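Local coordinates for putative metal resistance protein (Proteus mirabilis, PDB 6C29) that primes the disulfide isomerase ScsC through its tandem immunoglobulin-fold periplasmic region, probably acting as a protein-disulfide reductase, at residues Gly28-Leu33 with Asp103-Val108; Gly41-Trp46 with Phe77-Ile82; Gly52-Glu57 with Asn116-Thr121; Ile58-Thr61 with Asp66-Trp69. All blocks are in the same frame, centred on the assembly; numbering follows the deposited sequence.

The four contacts lie within the first of two immunoglobulin-fold domains and fall into two pairs. Interaction 1 is buried between the sheets and interaction 4 lies beside it, partly buried, with centres 9 Å apart; their strands 104-114 and 57-60 are neighbours in one sheet, where Val108 N lies 2.8 Å from Asn59 O, a probable hydrogen bond. Interactions 2 and 3, centres 10 Å apart, meet at the end that carries the chain's two cysteines, Cys114 and Cys118, consistent with the cysteine active site. Tyr45 of interaction 2 packs there against Gly53 and Val54 of interaction 3. Interaction 4 reaches interaction 3 through Trp69 and Glu57, whereas the centres of interactions 1 and 2 are 30 Å apart.

Interaction 1 of 4, residues Gly28-Leu33 with Asp103-Val108; sequences GDVKIL and DNLNGV
Leu105 and Ile32 point at each other tip to tip across the interior of an immunoglobulin beta-sandwich, with Ile32 CD1 3.7 Å from Leu105 CD2. The two residues belong to different sheets: Ile32 to strand 30-38 and Leu105 to strand 104-114. A separation of 9.4 Å between Val30 CA and Leu105 CA, with no hydrogen bond across, is the evidence for face-to-face packing rather than strand pairing. On Leu105 a single methyl does the touching. With CG anti to the backbone N (chi1 -171°), the side chain extends from its strand and presents CD2 to the other sheet. That methyl has a second neighbour, Val30 CG1, at 4.2 Å. Val30 and Ile32 are two residues apart on their strand, so both project to the same interior face, and Val30 CG1 lies 4.0 Å from Ile32 CD1; Leu105 CD2 is met by both. Further apolar cover comes from Leu97, which touches Ile32 and Leu105, and from Trp60, which packs on the same two, while Val30 packs on Val100 and Leu129. The intervening Lys31 leaves from the other face of the strand and forms a salt bridge with Glu138 of helix 137-145. Backbone hydrogen bonds run within each sheet, for instance between Ile32 and Ile95. The contact itself is purely apolar and buries 80 Å², which implies that dispersion and exclusion of water hold it, without the directionality of a polar bond.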
loop_
_atom_site.group_PDB
_atom_site.type_symbol
_atom_site.label_atom_id
_atom_site.label_comp_id
_atom_site.label_asym_id
_atom_site.label_seq_id
_atom_site.Cartn_x
_atom_site.Cartn_y
_atom_site.Cartn_z
ATOM N N GLY A 28 8.997 -18.716 15.975
ATOM C CA GLY A 28 8.664 -19.165 14.631
ATOM C C GLY A 28 8.007 -18.104 13.760
ATOM O O GLY A 28 7.551 -18.393 12.647
ATOM N N ASP A 29 7.945 -16.883 14.283
ATOM C CA ASP A 29 7.436 -15.720 13.550
ATOM C C ASP A 29 8.529 -15.146 12.651
ATOM O O ASP A 29 9.664 -14.983 13.088
ATOM C CB ASP A 29 6.949 -14.631 14.500
ATOM C CG ASP A 29 5.759 -15.074 15.345
ATOM O OD1 ASP A 29 5.097 -16.077 14.983
ATOM O OD2 ASP A 29 5.485 -14.404 16.369
ATOM N N VAL A 30 8.181 -14.842 11.403
ATOM C CA VAL A 30 9.152 -14.351 10.446
ATOM C C VAL A 30 8.839 -12.898 10.081
ATOM O O VAL A 30 7.700 -12.560 9.794
ATOM C CB VAL A 30 9.188 -15.217 9.154
ATOM C CG1 VAL A 30 10.313 -14.804 8.283
ATOM C CG2 VAL A 30 9.335 -16.692 9.510
ATOM N N LYS A 31 9.874 -12.065 10.106
ATOM C CA LYS A 31 9.821 -10.708 9.578
ATOM C C LYS A 31 10.600 -10.716 8.271
ATOM O O LYS A 31 11.710 -11.260 8.211
ATOM C CB LYS A 31 10.433 -9.716 10.567
ATOM C CG LYS A 31 9.576 -9.499 11.793
ATOM C CD LYS A 31 10.291 -8.705 12.887
ATOM C CE LYS A 31 10.708 -7.314 12.481
ATOM N NZ LYS A 31 11.302 -6.655 13.672
ATOM N N ILE A 32 10.003 -10.126 7.239
ATOM C CA ILE A 32 10.574 -10.055 5.901
ATOM C C ILE A 32 10.555 -8.600 5.441
ATOM O O ILE A 32 9.551 -7.903 5.620
ATOM C CB ILE A 32 9.771 -10.926 4.939
ATOM C CG1 ILE A 32 9.845 -12.384 5.386
ATOM C CG2 ILE A 32 10.267 -10.800 3.532
ATOM C CD1 ILE A 32 8.628 -13.122 5.024
ATOM N N LEU A 33 11.642 -8.148 4.834
ATOM C CA LEU A 33 11.676 -6.872 4.157
ATOM C C LEU A 33 11.824 -7.119 2.697
ATOM O O LEU A 33 12.780 -7.759 2.278
ATOM C CB LEU A 33 12.838 -5.995 4.622
ATOM C CG LEU A 33 12.650 -5.316 5.963
ATOM C CD1 LEU A 33 13.941 -4.665 6.398
ATOM C CD2 LEU A 33 11.546 -4.252 5.867
ATOM N N ASP A 103 12.597 -24.185 7.952
ATOM C CA ASP A 103 13.750 -23.305 8.089
ATOM C C ASP A 103 13.964 -22.587 6.752
ATOM O O ASP A 103 14.835 -21.738 6.629
ATOM C CB ASP A 103 15.000 -24.088 8.501
ATOM C CG ASP A 103 14.878 -24.704 9.905
ATOM O OD1 ASP A 103 14.262 -24.069 10.789
ATOM O OD2 ASP A 103 15.416 -25.810 10.130
ATOM N N ASN A 104 13.188 -22.976 5.748
ATOM C CA ASN A 104 13.244 -22.362 4.441
ATOM C C ASN A 104 11.930 -21.699 4.087
ATOM O O ASN A 104 10.840 -22.200 4.394
ATOM C CB ASN A 104 13.605 -23.421 3.409
ATOM C CG ASN A 104 14.970 -24.014 3.667
ATOM O OD1 ASN A 104 15.992 -23.433 3.308
ATOM N ND2 ASN A 104 14.992 -25.174 4.322
ATOM N N LEU A 105 12.039 -20.558 3.441
ATOM C CA LEU A 105 10.877 -19.849 2.987
ATOM C C LEU A 105 11.088 -19.546 1.520
ATOM O O LEU A 105 12.070 -18.919 1.138
ATOM C CB LEU A 105 10.671 -18.601 3.836
ATOM C CG LEU A 105 9.373 -17.836 3.647
ATOM C CD1 LEU A 105 8.167 -18.692 3.880
ATOM C CD2 LEU A 105 9.393 -16.685 4.612
ATOM N N ASN A 106 10.175 -20.051 0.706
ATOM C CA ASN A 106 10.222 -19.886 -0.722
ATOM C C ASN A 106 8.947 -19.265 -1.160
ATOM O O ASN A 106 7.878 -19.698 -0.734
ATOM C CB ASN A 106 10.425 -21.224 -1.426
ATOM C CG ASN A 106 11.566 -21.999 -0.842
ATOM O OD1 ASN A 106 11.382 -22.875 0.008
ATOM N ND2 ASN A 106 12.768 -21.640 -1.248
ATOM N N GLY A 107 9.049 -18.234 -1.977
ATOM C CA GLY A 107 7.849 -17.595 -2.486
ATOM C C GLY A 107 8.069 -17.037 -3.878
ATOM O O GLY A 107 9.184 -16.952 -4.373
ATOM N N VAL A 108 6.973 -16.681 -4.528
ATOM C CA VAL A 108 7.031 -16.002 -5.806
ATOM C C VAL A 108 6.335 -14.659 -5.670
ATOM O O VAL A 108 5.146 -14.582 -5.351
ATOM C CB VAL A 108 6.370 -16.815 -6.903
ATOM C CG1 VAL A 108 6.350 -16.012 -8.199
ATOM C CG2 VAL A 108 7.106 -18.144 -7.074
#

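Interaction 2 of 4, residues Gly41-Trp46 with Phe77-Ile82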
loop_
_atom_site.group_PDB
_atom_site.type_symbol
_atom_site.label_atom_id
_atom_site.label_comp_id
_atom_site.label_asym_id
_atom_site.label_seq_id
_atom_site.Cartn_x
_atom_site.Cartn_y
_atom_site.Cartn_z
ATOM N N GLY A 41 10.802 6.603 -14.365
ATOM C CA GLY A 41 9.589 6.517 -15.133
ATOM C C GLY A 41 8.723 5.320 -14.790
ATOM O O GLY A 41 7.584 5.282 -15.219
ATOM N N TRP A 42 9.237 4.385 -13.992
ATOM C CA TRP A 42 8.478 3.199 -13.623
ATOM C C TRP A 42 8.044 3.282 -12.159
ATOM O O TRP A 42 8.790 3.748 -11.288
ATOM C CB TRP A 42 9.305 1.917 -13.844
ATOM C CG TRP A 42 9.548 1.586 -15.294
ATOM C CD1 TRP A 42 10.602 1.989 -16.056
ATOM C CD2 TRP A 42 8.728 0.776 -16.139
ATOM N NE1 TRP A 42 10.485 1.480 -17.320
ATOM C CE2 TRP A 42 9.345 0.731 -17.401
ATOM C CE3 TRP A 42 7.535 0.088 -15.956
ATOM C CZ2 TRP A 42 8.804 0.026 -18.465
ATOM C CZ3 TRP A 42 6.999 -0.614 -17.012
ATOM C CH2 TRP A 42 7.629 -0.639 -18.250
ATOM N N LYS A 43 6.818 2.851 -11.921
ATOM C CA LYS A 43 6.194 2.812 -10.602
ATOM C C LYS A 43 5.701 1.432 -10.263
ATOM O O LYS A 43 5.590 0.583 -11.135
ATOM C CB LYS A 43 5.036 3.811 -10.560
ATOM C CG LYS A 43 5.488 5.247 -10.831
ATOM C CD LYS A 43 4.413 6.101 -11.463
ATOM C CE LYS A 43 4.977 7.472 -11.918
ATOM N NZ LYS A 43 5.760 7.428 -13.194
ATOM N N THR A 44 5.450 1.177 -8.984
ATOM C CA THR A 44 4.654 0.028 -8.621
ATOM C C THR A 44 3.455 0.550 -7.854
ATOM O O THR A 44 3.263 1.754 -7.769
ATOM C CB THR A 44 5.453 -1.018 -7.863
ATOM O OG1 THR A 44 4.667 -2.214 -7.688
ATOM C CG2 THR A 44 5.968 -0.529 -6.522
ATOM N N TYR A 45 2.594 -0.366 -7.443
ATOM C CA TYR A 45 1.263 -0.001 -6.989
ATOM C C TYR A 45 1.018 -0.251 -5.523
ATOM O O TYR A 45 1.635 -1.083 -4.886
ATOM C CB TYR A 45 0.245 -0.790 -7.764
ATOM C CG TYR A 45 0.168 -0.550 -9.245
ATOM C CD1 TYR A 45 -0.679 0.412 -9.767
ATOM C CD2 TYR A 45 0.897 -1.330 -10.116
ATOM C CE1 TYR A 45 -0.800 0.602 -11.146
ATOM C CE2 TYR A 45 0.784 -1.162 -11.477
ATOM C CZ TYR A 45 -0.076 -0.192 -11.984
ATOM O OH TYR A 45 -0.193 -0.030 -13.339
ATOM N N TRP A 46 0.054 0.495 -5.016
ATOM C CA TRP A 46 -0.469 0.318 -3.676
ATOM C C TRP A 46 -1.483 -0.811 -3.653
ATOM O O TRP A 46 -1.818 -1.372 -4.698
ATOM C CB TRP A 46 -1.092 1.639 -3.239
ATOM C CG TRP A 46 -1.499 1.810 -1.801
ATOM C CD1 TRP A 46 -0.777 1.503 -0.702
ATOM C CD2 TRP A 46 -2.718 2.398 -1.329
ATOM N NE1 TRP A 46 -1.468 1.843 0.439
ATOM C CE2 TRP A 46 -2.659 2.402 0.075
ATOM C CE3 TRP A 46 -3.857 2.920 -1.956
ATOM C CZ2 TRP A 46 -3.673 2.889 0.870
ATOM C CZ3 TRP A 46 -4.880 3.423 -1.139
ATOM C CH2 TRP A 46 -4.760 3.411 0.252
ATOM N N PHE A 77 -0.465 9.409 -8.851
ATOM C CA PHE A 77 0.125 9.797 -10.122
ATOM C C PHE A 77 -0.965 9.937 -11.164
ATOM O O PHE A 77 -1.950 9.188 -11.140
ATOM C CB PHE A 77 1.147 8.746 -10.589
ATOM C CG PHE A 77 2.180 8.395 -9.572
ATOM C CD1 PHE A 77 3.359 9.128 -9.495
ATOM C CD2 PHE A 77 1.997 7.331 -8.696
ATOM C CE1 PHE A 77 4.330 8.816 -8.562
ATOM C CE2 PHE A 77 2.960 7.016 -7.782
ATOM C CZ PHE A 77 4.125 7.761 -7.704
ATOM N N ASP A 78 -0.764 10.883 -12.088
ATOM C CA ASP A 78 -1.692 11.101 -13.203
ATOM C C ASP A 78 -0.950 11.076 -14.543
ATOM O O ASP A 78 -1.244 11.857 -15.449
ATOM C CB ASP A 78 -2.402 12.440 -13.014
ATOM C CG ASP A 78 -3.103 12.537 -11.671
ATOM O OD1 ASP A 78 -4.225 12.003 -11.546
ATOM O OD2 ASP A 78 -2.514 13.115 -10.733
ATOM N N VAL A 79 -0.012 10.144 -14.655
ATOM C CA VAL A 79 0.843 9.987 -15.829
ATOM C C VAL A 79 0.126 9.266 -16.975
ATOM O O VAL A 79 -0.645 8.340 -16.739
ATOM C CB VAL A 79 2.153 9.238 -15.450
ATOM C CG1 VAL A 79 3.021 8.943 -16.688
ATOM C CG2 VAL A 79 2.939 10.052 -14.423
ATOM N N ALA A 80 0.332 9.740 -18.202
ATOM C CA ALA A 80 -0.236 9.090 -19.386
ATOM C C ALA A 80 -1.768 9.061 -19.355
ATOM O O ALA A 80 -2.394 8.155 -19.916
ATOM C CB ALA A 80 0.319 7.661 -19.518
ATOM N N GLY A 81 -2.355 10.060 -18.698
ATOM C CA GLY A 81 -3.803 10.226 -18.625
ATOM C C GLY A 81 -4.527 9.220 -17.730
ATOM O O GLY A 81 -5.750 9.087 -17.829
ATOM N N ILE A 82 -3.769 8.545 -16.857
ATOM C CA ILE A 82 -4.267 7.479 -15.962
ATOM C C ILE A 82 -4.070 7.830 -14.470
ATOM O O ILE A 82 -2.938 8.110 -14.070
ATOM C CB ILE A 82 -3.510 6.136 -16.241
ATOM C CG1 ILE A 82 -3.437 5.843 -17.747
ATOM C CG2 ILE A 82 -4.115 4.975 -15.470
ATOM C CD1 ILE A 82 -4.784 5.673 -18.422
#
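Lys43 lays its aliphatic chain over Phe77, joining the two outermost strands, 43-45 and 75-77, of a small three-stranded antiparallel sheet in the first immunoglobulin-fold domain. Its CD stands 3.7 Å from the centroid of the Phe77 ring and 9° off the ring normal, the geometry of a CH-pi contact over the face. The next carbon is displaced toward one side of the ring, with Lys43 CE 3.4 Å from Phe77 CD1. A bend at the last torsion (chi4 78°) then carries the ammonium group beyond the ring, to 4.0 Å between Lys43 NZ and Val79 CG2. Thr44 turns the other way, and its hydroxyl donates a hydrogen bond to Ser112 O. Tyr45 follows, its side chain packing on Cys114 and Cys118, which places this surface contact beside the cysteine active site. Residues 77-82 lead out of strand 75-77 into the hairpin loop before strand 84-88, a position consistent with the cap loop of DsbD relatives. The positive phi angles of Ala80 and Gly81 make its tip a type I' turn, closed by Ile82 N donating to Val79 O at 3.1 Å.

Interaction 3 of 4, residues Gly52-Glu57 with Asn116-Thr121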
loop_
_atom_site.group_PDB
_atom_site.type_symbol
_atom_site.label_atom_id
_atom_site.label_comp_id
_atom_site.label_asym_id
_atom_site.label_seq_id
_atom_site.Cartn_x
_atom_site.Cartn_y
_atom_site.Cartn_z
ATOM N N GLY A 52 -6.897 -0.057 -13.897
ATOM C CA GLY A 52 -5.851 -0.560 -14.787
ATOM C C GLY A 52 -4.619 -1.168 -14.125
ATOM O O GLY A 52 -3.802 -1.822 -14.782
ATOM N N GLY A 53 -4.476 -0.973 -12.823
ATOM C CA GLY A 53 -3.298 -1.476 -12.127
ATOM C C GLY A 53 -3.543 -2.776 -11.381
ATOM O O GLY A 53 -4.677 -3.241 -11.267
ATOM N N VAL A 54 -2.470 -3.341 -10.831
ATOM C CA VAL A 54 -2.518 -4.586 -10.077
ATOM C C VAL A 54 -1.599 -4.438 -8.854
ATOM O O VAL A 54 -0.458 -4.007 -8.997
ATOM C CB VAL A 54 -2.043 -5.777 -10.938
ATOM C CG1 VAL A 54 -2.151 -7.047 -10.139
ATOM C CG2 VAL A 54 -2.856 -5.831 -12.248
ATOM N N ALA A 55 -2.096 -4.744 -7.668
ATOM C CA ALA A 55 -1.260 -4.663 -6.469
ATOM C C ALA A 55 -0.187 -5.755 -6.513
ATOM O O ALA A 55 -0.465 -6.879 -6.928
ATOM C CB ALA A 55 -2.076 -4.809 -5.213
ATOM N N PRO A 56 1.049 -5.431 -6.090
ATOM C CA PRO A 56 2.043 -6.516 -5.962
ATOM C C PRO A 56 1.612 -7.517 -4.909
ATOM O O PRO A 56 0.913 -7.172 -3.960
ATOM C CB PRO A 56 3.320 -5.798 -5.533
ATOM C CG PRO A 56 2.857 -4.499 -4.962
ATOM C CD PRO A 56 1.586 -4.125 -5.670
ATOM N N GLU A 57 2.032 -8.771 -5.071
ATOM C CA GLU A 57 1.703 -9.800 -4.088
ATOM C C GLU A 57 2.750 -10.903 -4.097
ATOM O O GLU A 57 3.468 -11.050 -5.078
ATOM C CB GLU A 57 0.316 -10.379 -4.362
ATOM C CG GLU A 57 0.220 -11.198 -5.619
ATOM C CD GLU A 57 -1.168 -11.792 -5.801
ATOM O OE1 GLU A 57 -2.114 -11.302 -5.144
ATOM O OE2 GLU A 57 -1.296 -12.794 -6.534
ATOM N N ASN A 116 3.470 3.420 -18.827
ATOM C CA ASN A 116 2.147 3.623 -19.434
ATOM C C ASN A 116 1.419 2.309 -19.689
ATOM O O ASN A 116 0.281 2.297 -20.159
ATOM C CB ASN A 116 2.275 4.360 -20.756
ATOM C CG ASN A 116 2.945 3.517 -21.828
ATOM O OD1 ASN A 116 3.998 2.903 -21.602
ATOM N ND2 ASN A 116 2.307 3.440 -22.995
ATOM N N VAL A 117 2.110 1.215 -19.406
ATOM C CA VAL A 117 1.608 -0.156 -19.500
ATOM C C VAL A 117 1.920 -0.746 -18.154
ATOM O O VAL A 117 2.888 -0.318 -17.538
ATOM C CB VAL A 117 2.297 -0.983 -20.618
ATOM C CG1 VAL A 117 3.803 -0.813 -20.544
ATOM C CG2 VAL A 117 1.973 -2.505 -20.527
ATOM N N CYS A 118 1.104 -1.686 -17.690
ATOM C CA CYS A 118 1.326 -2.407 -16.468
ATOM C C CYS A 118 1.974 -3.720 -16.847
ATOM O O CYS A 118 1.405 -4.506 -17.588
ATOM C CB CYS A 118 0.031 -2.663 -15.726
ATOM S SG CYS A 118 0.199 -3.636 -14.216
ATOM N N ILE A 119 3.164 -3.954 -16.337
ATOM C CA ILE A 119 3.895 -5.192 -16.570
ATOM C C ILE A 119 3.883 -6.031 -15.293
ATOM O O ILE A 119 4.131 -5.518 -14.206
ATOM C CB ILE A 119 5.356 -4.921 -16.964
ATOM C CG1 ILE A 119 5.472 -4.048 -18.210
ATOM C CG2 ILE A 119 6.158 -6.238 -17.100
ATOM C CD1 ILE A 119 4.948 -4.671 -19.432
ATOM N N LEU A 120 3.621 -7.329 -15.430
ATOM C CA LEU A 120 3.706 -8.288 -14.327
ATOM C C LEU A 120 4.932 -9.163 -14.496
ATOM O O LEU A 120 5.121 -9.784 -15.559
ATOM C CB LEU A 120 2.438 -9.141 -14.272
ATOM C CG LEU A 120 1.135 -8.354 -14.215
ATOM C CD1 LEU A 120 -0.036 -9.280 -14.334
ATOM C CD2 LEU A 120 1.052 -7.581 -12.927
ATOM N N THR A 121 5.775 -9.203 -13.466
ATOM C CA THR A 121 7.033 -9.949 -13.480
ATOM C C THR A 121 7.093 -10.818 -12.233
ATOM O O THR A 121 6.865 -10.326 -11.142
ATOM C CB THR A 121 8.254 -9.009 -13.513
ATOM O OG1 THR A 121 8.099 -8.055 -14.571
ATOM C CG2 THR A 121 9.625 -9.778 -13.664
#
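Val54, which packs on Cys118 and Leu120, has a carbonyl oxygen held from outside the contact: Val54 O accepts a hydrogen bond from the Ser112 hydroxyl, while Tyr45 CD2 packs against the same oxygen. The bond ties the loop 52-57 to strand 104-114, the neighbour of strand 118-128, which is outermost in its sheet of the first immunoglobulin-fold domain, near the cysteines. No hydrogen bond crosses between the two segments, and the contact is made mainly by side chains at the surface. Cys118 is one of the chain's two cysteines, consistent with a place in the domain's cysteine active site. Its SG is anti to the backbone N (chi1 177°), a torsion that directs the sulfur at the loop, where Val54 CG2 meets Cys118 SG at 4.2 Å. The Cys118 methylene meets the start of the loop, with CB 4.0 Å from Gly52 O. Leu120 reaches the valine with one branch. Its CD2 approaches Val54 CB to 4.1 Å and is set between the valine's two methyls, about 4.3 Å from both Val54 CG1 and Val54 CG2. Because Leu120 CD2 is also 4.2 Å from Cys118 SG, the sulfur, the leucine methyl and the valine form one compact apolar cluster. The cysteine therefore has an apolar neighbour on its own strand and another on the facing loop. The tyrosine ring also borders the loop, where Tyr45 CE1 packs against Gly53 CA.

Interaction 4 of 4, residues Ile58-Thr61 with Asp66-Trp69; sequences INWT and DMIW
A beta-arch joins the two sheets of the immunoglobulin sandwich here: strand 57-60 is outermost in one sheet, strand 68-69 is outermost in the other, and four residues separate the two segments. A separation of 9.6 Å between Ile58 CA and Trp69 CA, and the absence of any hydrogen bond across, show that side chains make the join. Met67, modelled as selenomethionine, crosses Trp60 at about a right angle and meets the indole edge rather than its face. Its SE is 4.6 Å from the centroid of the five-membered ring and 88° off the ring normal, a Met-aromatic contact. The nearest ring atom is Trp60 NE1, 3.5 Å from Met67 SE; this nitrogen is buried and finds no hydrogen-bond partner. Met67 was deposited in two conformers, so these details hold for one of them. One face of the Trp60 indole is covered by CG2 of Ile58. The other branch of Ile58 runs toward the other sheet, because CG1 lies beside the backbone N (chi1 -65°). It meets the edge of Trp69, itself packed on Trp71 and Phe93, with Ile58 CG1 3.8 Å and Ile58 CD1 3.9 Å from Trp69 CZ3.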
loop_
_atom_site.group_PDB
_atom_site.type_symbol
_atom_site.label_atom_id
_atom_site.label_comp_id
_atom_site.label_asym_id
_atom_site.label_seq_id
_atom_site.Cartn_x
_atom_site.Cartn_y
_atom_site.Cartn_z
ATOM N N ILE A 58 2.815 -11.668 -3.006
ATOM C CA ILE A 58 3.684 -12.824 -2.916
ATOM C C ILE A 58 2.832 -14.042 -2.618
ATOM O O ILE A 58 1.980 -14.016 -1.722
ATOM C CB ILE A 58 4.762 -12.692 -1.814
ATOM C CG1 ILE A 58 5.729 -11.558 -2.127
ATOM C CG2 ILE A 58 5.553 -13.998 -1.695
ATOM C CD1 ILE A 58 6.672 -11.217 -0.979
ATOM N N ASN A 59 3.118 -15.117 -3.335
ATOM C CA ASN A 59 2.541 -16.420 -3.039
ATOM C C ASN A 59 3.649 -17.330 -2.544
ATOM O O ASN A 59 4.611 -17.621 -3.262
ATOM C CB ASN A 59 1.844 -16.954 -4.278
ATOM C CG ASN A 59 0.604 -16.116 -4.638
ATOM O OD1 ASN A 59 -0.458 -16.263 -4.023
ATOM N ND2 ASN A 59 0.738 -15.226 -5.627
ATOM N N TRP A 60 3.534 -17.739 -1.284
ATOM C CA TRP A 60 4.528 -18.596 -0.646
ATOM C C TRP A 60 4.194 -20.053 -0.923
ATOM O O TRP A 60 3.025 -20.433 -0.948
ATOM C CB TRP A 60 4.564 -18.358 0.861
ATOM C CG TRP A 60 4.819 -16.936 1.249
ATOM C CD1 TRP A 60 3.903 -16.043 1.687
ATOM C CD2 TRP A 60 6.078 -16.244 1.228
ATOM N NE1 TRP A 60 4.498 -14.838 1.939
ATOM C CE2 TRP A 60 5.833 -14.932 1.670
ATOM C CE3 TRP A 60 7.378 -16.606 0.881
ATOM C CZ2 TRP A 60 6.842 -13.979 1.775
ATOM C CZ3 TRP A 60 8.385 -15.651 0.986
ATOM C CH2 TRP A 60 8.106 -14.360 1.424
ATOM N N THR A 61 5.234 -20.844 -1.148
ATOM C CA THR A 61 5.116 -22.290 -1.300
ATOM C C THR A 61 4.699 -22.941 0.021
ATOM O O THR A 61 3.896 -23.866 0.038
ATOM C CB THR A 61 6.436 -22.895 -1.763
ATOM O OG1 THR A 61 6.781 -22.354 -3.043
ATOM C CG2 THR A 61 6.341 -24.420 -1.838
ATOM N N ASP A 66 -1.117 -16.149 9.543
ATOM C CA ASP A 66 -1.447 -14.735 9.545
ATOM C C ASP A 66 -0.411 -13.853 8.844
ATOM O O ASP A 66 0.345 -13.153 9.529
ATOM C CB ASP A 66 -1.637 -14.252 10.984
ATOM C CG ASP A 66 -2.705 -15.034 11.725
ATOM O OD1 ASP A 66 -2.362 -16.071 12.329
ATOM O OD2 ASP A 66 -3.883 -14.618 11.700
HETATM N N MSE A 67 -0.360 -13.865 7.510
HETATM C CA MSE A 67 0.529 -12.934 6.801
HETATM C C MSE A 67 -0.022 -11.526 6.949
HETATM O O MSE A 67 -1.212 -11.290 6.728
HETATM C CB MSE A 67 0.693 -13.249 5.302
HETATM C CG MSE A 67 1.174 -11.999 4.470
HETATM SE SE MSE A 67 2.371 -12.269 2.921
HETATM C CE MSE A 67 1.053 -12.251 1.487
ATOM N N ILE A 68 0.851 -10.612 7.354
ATOM C CA ILE A 68 0.562 -9.180 7.372
ATOM C C ILE A 68 1.517 -8.501 6.395
ATOM O O ILE A 68 2.730 -8.618 6.515
ATOM C CB ILE A 68 0.743 -8.544 8.766
ATOM C CG1 ILE A 68 -0.163 -9.215 9.799
ATOM C CG2 ILE A 68 0.449 -7.050 8.701
ATOM C CD1 ILE A 68 0.219 -8.896 11.245
ATOM N N TRP A 69 0.951 -7.815 5.406
ATOM C CA TRP A 69 1.716 -7.012 4.453
ATOM C C TRP A 69 1.474 -5.548 4.815
ATOM O O TRP A 69 0.346 -5.045 4.743
ATOM C CB TRP A 69 1.276 -7.294 3.023
ATOM C CG TRP A 69 2.002 -6.586 1.929
ATOM C CD1 TRP A 69 2.066 -5.229 1.739
ATOM C CD2 TRP A 69 2.720 -7.178 0.847
ATOM N NE1 TRP A 69 2.794 -4.950 0.606
ATOM C CE2 TRP A 69 3.221 -6.132 0.045
ATOM C CE3 TRP A 69 3.009 -8.502 0.484
ATOM C CZ2 TRP A 69 3.959 -6.355 -1.105
ATOM C CZ3 TRP A 69 3.749 -8.724 -0.644
ATOM C CH2 TRP A 69 4.229 -7.655 -1.429
#